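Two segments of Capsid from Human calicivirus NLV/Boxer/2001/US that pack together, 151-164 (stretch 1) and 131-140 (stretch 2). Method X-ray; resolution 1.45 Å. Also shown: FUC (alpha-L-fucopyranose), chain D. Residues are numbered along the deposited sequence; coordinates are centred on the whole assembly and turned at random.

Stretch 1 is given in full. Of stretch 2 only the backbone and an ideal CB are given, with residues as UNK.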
# COMPACT_ATOMS: atom_id res chain seq x y z
N THR A 151 6.75 -19.53 13.17
CA THR A 151 7.75 -19.98 12.19
C THR A 151 7.15 -20.50 10.88
O THR A 151 6.08 -21.12 10.88
CB THR A 151 8.68 -21.09 12.76
OG1 THR A 151 7.93 -22.27 13.03
CG2 THR A 151 9.36 -20.62 14.04
N VAL A 152 7.85 -20.24 9.78
CA VAL A 152 7.54 -20.89 8.51
C VAL A 152 8.82 -21.40 7.86
O VAL A 152 9.89 -20.80 8.01
CB VAL A 152 6.80 -19.94 7.52
CG1 VAL A 152 5.44 -19.55 8.08
CG2 VAL A 152 7.65 -18.72 7.19
N LYS A 153 8.70 -22.52 7.15
CA LYS A 153 9.83 -23.07 6.42
C LYS A 153 10.03 -22.31 5.11
O LYS A 153 9.06 -21.96 4.42
CB LYS A 153 9.63 -24.57 6.14
CG LYS A 153 10.69 -25.16 5.22
CD LYS A 153 10.47 -26.64 4.97
CE LYS A 153 11.54 -27.20 4.05
NZ LYS A 153 11.33 -28.65 3.75
N LEU A 154 11.30 -22.07 4.77
CA LEU A 154 11.69 -21.53 3.47
C LEU A 154 12.25 -22.66 2.61
O LEU A 154 13.05 -23.46 3.09
CB LEU A 154 12.76 -20.46 3.65
CG LEU A 154 12.26 -19.02 3.87
CD1 LEU A 154 11.10 -18.93 4.85
CD2 LEU A 154 13.43 -18.13 4.28
N GLU A 155 11.85 -22.71 1.35
CA GLU A 155 12.45 -23.68 0.42
C GLU A 155 13.89 -23.28 0.14
O GLU A 155 14.18 -22.12 -0.15
CB GLU A 155 11.64 -23.76 -0.88
CG GLU A 155 10.22 -24.24 -0.66
CD GLU A 155 10.19 -25.60 0.03
OE1 GLU A 155 10.70 -26.57 -0.57
OE2 GLU A 155 9.68 -25.69 1.17
N ASP A 156 14.80 -24.24 0.22
CA ASP A 156 16.20 -23.94 -0.02
C ASP A 156 16.45 -23.71 -1.50
O ASP A 156 16.22 -24.60 -2.32
CB ASP A 156 17.08 -25.08 0.50
CG ASP A 156 18.57 -24.77 0.43
OD1 ASP A 156 18.93 -23.61 0.13
OD2 ASP A 156 19.37 -25.69 0.69
N ASN A 157 16.91 -22.52 -1.86
CA ASN A 157 17.27 -22.22 -3.24
C ASN A 157 18.77 -22.01 -3.41
O ASN A 157 19.21 -21.47 -4.43
CB ASN A 157 16.50 -20.99 -3.74
CG ASN A 157 16.78 -19.74 -2.93
OD1 ASN A 157 17.74 -19.69 -2.16
ND2 ASN A 157 15.95 -18.73 -3.11
N ASN A 158 19.54 -22.45 -2.42
CA ASN A 158 21.00 -22.36 -2.43
C ASN A 158 21.53 -20.93 -2.35
O ASN A 158 22.72 -20.69 -2.55
CB ASN A 158 21.57 -23.06 -3.66
CG ASN A 158 21.32 -24.56 -3.65
OD1 ASN A 158 21.29 -25.19 -2.59
ND2 ASN A 158 21.15 -25.14 -4.83
N GLU A 159 20.65 -19.99 -2.03
CA GLU A 159 21.07 -18.59 -1.92
C GLU A 159 20.54 -17.94 -0.65
O GLU A 159 20.29 -16.73 -0.61
CB GLU A 159 20.66 -17.82 -3.18
CG GLU A 159 21.36 -18.37 -4.42
CD GLU A 159 20.86 -17.76 -5.72
OE1 GLU A 159 19.99 -16.87 -5.67
OE2 GLU A 159 21.35 -18.19 -6.79
N LEU A 160 20.40 -18.74 0.40
CA LEU A 160 19.88 -18.25 1.68
C LEU A 160 20.95 -18.11 2.75
O LEU A 160 20.74 -17.43 3.75
CB LEU A 160 18.77 -19.17 2.20
CG LEU A 160 17.50 -19.29 1.35
CD1 LEU A 160 16.53 -20.28 1.96
CD2 LEU A 160 16.85 -17.93 1.19
N ASP A 161 22.11 -18.74 2.54
CA ASP A 161 23.13 -18.79 3.59
C ASP A 161 23.57 -17.42 4.08
O ASP A 161 23.77 -17.22 5.29
CB ASP A 161 24.34 -19.60 3.14
CG ASP A 161 24.09 -21.09 3.21
OD1 ASP A 161 23.32 -21.52 4.09
OD2 ASP A 161 24.66 -21.83 2.38
N GLN A 162 23.73 -16.47 3.16
CA GLN A 162 24.24 -15.16 3.54
C GLN A 162 23.25 -14.42 4.42
O GLN A 162 23.59 -13.43 5.06
CB GLN A 162 24.57 -14.31 2.30
CG GLN A 162 23.35 -13.85 1.51
CD GLN A 162 23.63 -12.59 0.70
OE1 GLN A 162 24.09 -11.58 1.24
NE2 GLN A 162 23.35 -12.64 -0.59
N PHE A 163 22.01 -14.92 4.46
CA PHE A 163 20.95 -14.26 5.22
C PHE A 163 20.64 -14.91 6.55
O PHE A 163 19.84 -14.39 7.33
CB PHE A 163 19.67 -14.16 4.38
CG PHE A 163 19.84 -13.37 3.12
CD1 PHE A 163 20.01 -12.00 3.17
CD2 PHE A 163 19.85 -14.00 1.88
CE1 PHE A 163 20.18 -11.26 2.01
CE2 PHE A 163 20.02 -13.27 0.72
CZ PHE A 163 20.19 -11.90 0.78
N VAL A 164 21.25 -16.05 6.83
CA VAL A 164 21.01 -16.73 8.10
C VAL A 164 21.45 -15.82 9.24
O VAL A 164 22.58 -15.32 9.26
CB VAL A 164 21.71 -18.09 8.18
CG1 VAL A 164 21.61 -18.66 9.58
CG2 VAL A 164 21.10 -19.05 7.16
N UNK A 131 24.23 -5.54 -2.05
CA UNK A 131 22.87 -5.92 -2.44
C UNK A 131 22.19 -6.61 -1.26
O UNK A 131 22.61 -7.69 -0.85
CB UNK A 131 22.88 -6.83 -3.67
N UNK A 132 21.13 -6.00 -0.71
CA UNK A 132 20.47 -6.55 0.48
C UNK A 132 19.35 -7.52 0.13
O UNK A 132 18.65 -7.97 1.04
CB UNK A 132 19.91 -5.42 1.34
N UNK A 133 19.18 -7.83 -1.15
CA UNK A 133 17.95 -8.48 -1.61
C UNK A 133 18.10 -9.96 -1.95
O UNK A 133 19.18 -10.44 -2.29
CB UNK A 133 17.42 -7.74 -2.84
N UNK A 134 16.97 -10.66 -1.90
CA UNK A 134 16.92 -12.04 -2.33
C UNK A 134 15.50 -12.43 -2.67
O UNK A 134 14.61 -11.58 -2.73
CB UNK A 134 17.49 -12.97 -1.25
N UNK A 135 15.29 -13.72 -2.91
CA UNK A 135 13.96 -14.24 -3.17
C UNK A 135 13.89 -15.64 -2.61
O UNK A 135 14.92 -16.30 -2.44
CB UNK A 135 13.63 -14.22 -4.66
N UNK A 136 12.68 -16.10 -2.33
CA UNK A 136 12.51 -17.41 -1.73
C UNK A 136 11.06 -17.86 -1.88
O UNK A 136 10.16 -17.03 -1.99
CB UNK A 136 12.92 -17.39 -0.26
N UNK A 137 10.85 -19.17 -1.91
CA UNK A 137 9.52 -19.74 -1.96
C UNK A 137 9.13 -20.20 -0.56
O UNK A 137 9.93 -20.82 0.15
CB UNK A 137 9.45 -20.90 -2.96
N UNK A 138 7.91 -19.87 -0.15
CA UNK A 138 7.34 -20.35 1.10
C UNK A 138 6.05 -21.11 0.82
O UNK A 138 5.10 -20.55 0.25
CB UNK A 138 7.08 -19.19 2.06
N UNK A 139 6.00 -22.37 1.22
CA UNK A 139 4.79 -23.18 1.11
C UNK A 139 3.82 -22.80 2.21
O UNK A 139 4.17 -22.84 3.39
CB UNK A 139 5.12 -24.67 1.18
N UNK A 140 2.58 -22.46 1.84
CA UNK A 140 1.55 -22.25 2.86
C UNK A 140 0.81 -23.57 3.13
O UNK A 140 -0.42 -23.66 3.04
CB UNK A 140 0.57 -21.16 2.42
C1 FUC D . 24.46 -3.27 -7.82
C2 FUC D . 23.86 -4.28 -8.54
C3 FUC D . 24.67 -5.53 -8.80
C4 FUC D . 25.36 -6.08 -7.61
C5 FUC D . 25.82 -4.96 -6.73
C6 FUC D . 26.31 -5.46 -5.44
O2 FUC D . 23.73 -3.63 -9.72
O3 FUC D . 23.84 -6.45 -9.36
O4 FUC D . 24.53 -6.85 -6.83
O5 FUC D . 24.80 -4.00 -6.53

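Position 131 has no atom of stretch 1 within 5.5 Å of its ideal CB, and its CA-to-CB bond runs sideways, so stretch 1 sets little limit. The fucose nearby favours a polar group. The residue is Asp131; its OD2 lies 3.4 Å from FUC O4, and its OD1 accepts from the backbone N of 133 at 2.9 Å.

Position 132 points away, and its phi/psi of -90/6° suit many residues, proline included. It is Pro132, in contact through its backbone: Pro132 O lies 3.8 Å from Phe163 CE1.

Position 133 also points away; a small polar residue is one option among several. Ser133, chi1 74° (p), donates from OG to Asp131 OD1 at 2.7 Å. Ser133 O sits at the edge of the Phe163 ring, 3.5 Å from Phe163 CZ, and accepts from a water that also bonds Asp131 O and, weakly, Gln162 NE2.

Position 134 is the most restrictive. Its CA-to-CB direction is toward stretch 1, and a CB would stand only 3.2 Å from Phe163 CE2, too tight for a carbon pair, so glycine fits best. Gly134 it is.

Position 135 points sideways, its ideal CB 5.3 Å from Asn157 ND2, so a long polar chain could start beside Asn157 and run on into open space. Lys135 does so, but the specific contact is its backbone: Asn157 ND2 donates to Lys135 O at 2.7 Å, a weak bond with an angle of 130°.

Position 136 points toward a mainly apolar site: the ideal CB is 4.2 Å from Leu160 CD2 and 4.5 Å from Leu154 CG, with Asn157 ND2 at the border, 4.4 Å away. A compact aliphatic would suit. Val136, chi1 70° (p), brings CG2 to 3.5 Å from Glu155 O, 3.7 Å from Leu154 CG and 4.0 Å from Leu160 CD2.

Position 137 points sideways, its ideal CB 4.1 Å from Glu155 CG, so aliphatic carbons near the base are suitable. Val137 provides them. Val137 O accepts from Glu155 N at 2.9 Å and 171°, nearly linear, and one water links Val137 N to Glu155 O.

Position 138 lies sideways, its ideal CB 4.1 Å from Lys153 O, 4.9 Å from Leu154 CD1 and 5.2 Å from Val152 CG2; a branched aliphatic could reach both side chains. Ile138 places CG1 3.7 Å from Leu154 CD1, and CG2 4.1 Å from Val152 CG2 and 3.6 Å from Lys153 O.

Position 139 is sideways, its ideal CB 4.7 Å from Glu155 OE2, so a basic or polar aromatic group is plausible. The end of His139 comes nearer, one ring face against Glu155: Glu155 CD lies 3.3 Å from His139 CE1, and Glu155 CG 3.9 Å from the His139 ring centroid, 25° off its normal, a CH-pi contact. His139 ND1 and Glu155 OE2, 3.4 Å apart, are not hydrogen-bonded, the angle being poor. A water accepts from His139 N at 2.8 Å and lies 2.7 Å from Glu155 OE2 and 2.8 Å from Lys153 O.

Position 140 points away, unconstrained by stretch 1; Ser140 bonds elsewhere in the structure.

Stretch 2 131-140: DPSGKVVIHS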
# COMPACT_ATOMS: atom_id res chain seq x y z
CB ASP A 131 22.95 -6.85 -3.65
CG ASP A 131 21.59 -7.23 -4.22
OD1 ASP A 131 20.56 -7.05 -3.52
OD2 ASP A 131 21.54 -7.74 -5.36
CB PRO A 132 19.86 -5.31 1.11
CG PRO A 132 19.44 -4.48 -0.08
CD PRO A 132 20.52 -4.72 -1.13
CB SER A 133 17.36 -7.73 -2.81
OG SER A 133 18.10 -7.96 -4.01
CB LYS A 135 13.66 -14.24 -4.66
CG LYS A 135 14.66 -15.05 -5.46
CD LYS A 135 14.47 -14.86 -6.95
CE LYS A 135 13.15 -15.43 -7.41
NZ LYS A 135 13.07 -15.44 -8.90
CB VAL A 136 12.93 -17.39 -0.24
CG1 VAL A 136 11.94 -16.60 0.59
CG2 VAL A 136 13.10 -18.81 0.31
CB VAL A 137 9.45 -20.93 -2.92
CG1 VAL A 137 8.06 -21.54 -2.94
CG2 VAL A 137 9.88 -20.51 -4.32
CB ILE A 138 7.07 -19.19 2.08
CG1 ILE A 138 8.37 -18.44 2.39
CG2 ILE A 138 6.42 -19.70 3.37
CD1 ILE A 138 8.18 -17.22 3.27
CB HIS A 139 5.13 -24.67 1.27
CG HIS A 139 5.98 -25.22 0.17
ND1 HIS A 139 6.55 -26.47 0.23
CD2 HIS A 139 6.34 -24.70 -1.02
CE1 HIS A 139 7.23 -26.69 -0.88
NE2 HIS A 139 7.12 -25.64 -1.66
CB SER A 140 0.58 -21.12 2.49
OG SER A 140 0.00 -21.33 1.22
O HOH W 1 21.96 -10.00 -2.13
O HOH W 2 18.15 -15.07 -2.66
O HOH W 3 17.81 -16.50 -1.37
O HOH W 4 13.14 -20.89 -2.42
O HOH W 5 6.32 -23.03 5.10
O HOH W 6 8.21 -23.73 2.37
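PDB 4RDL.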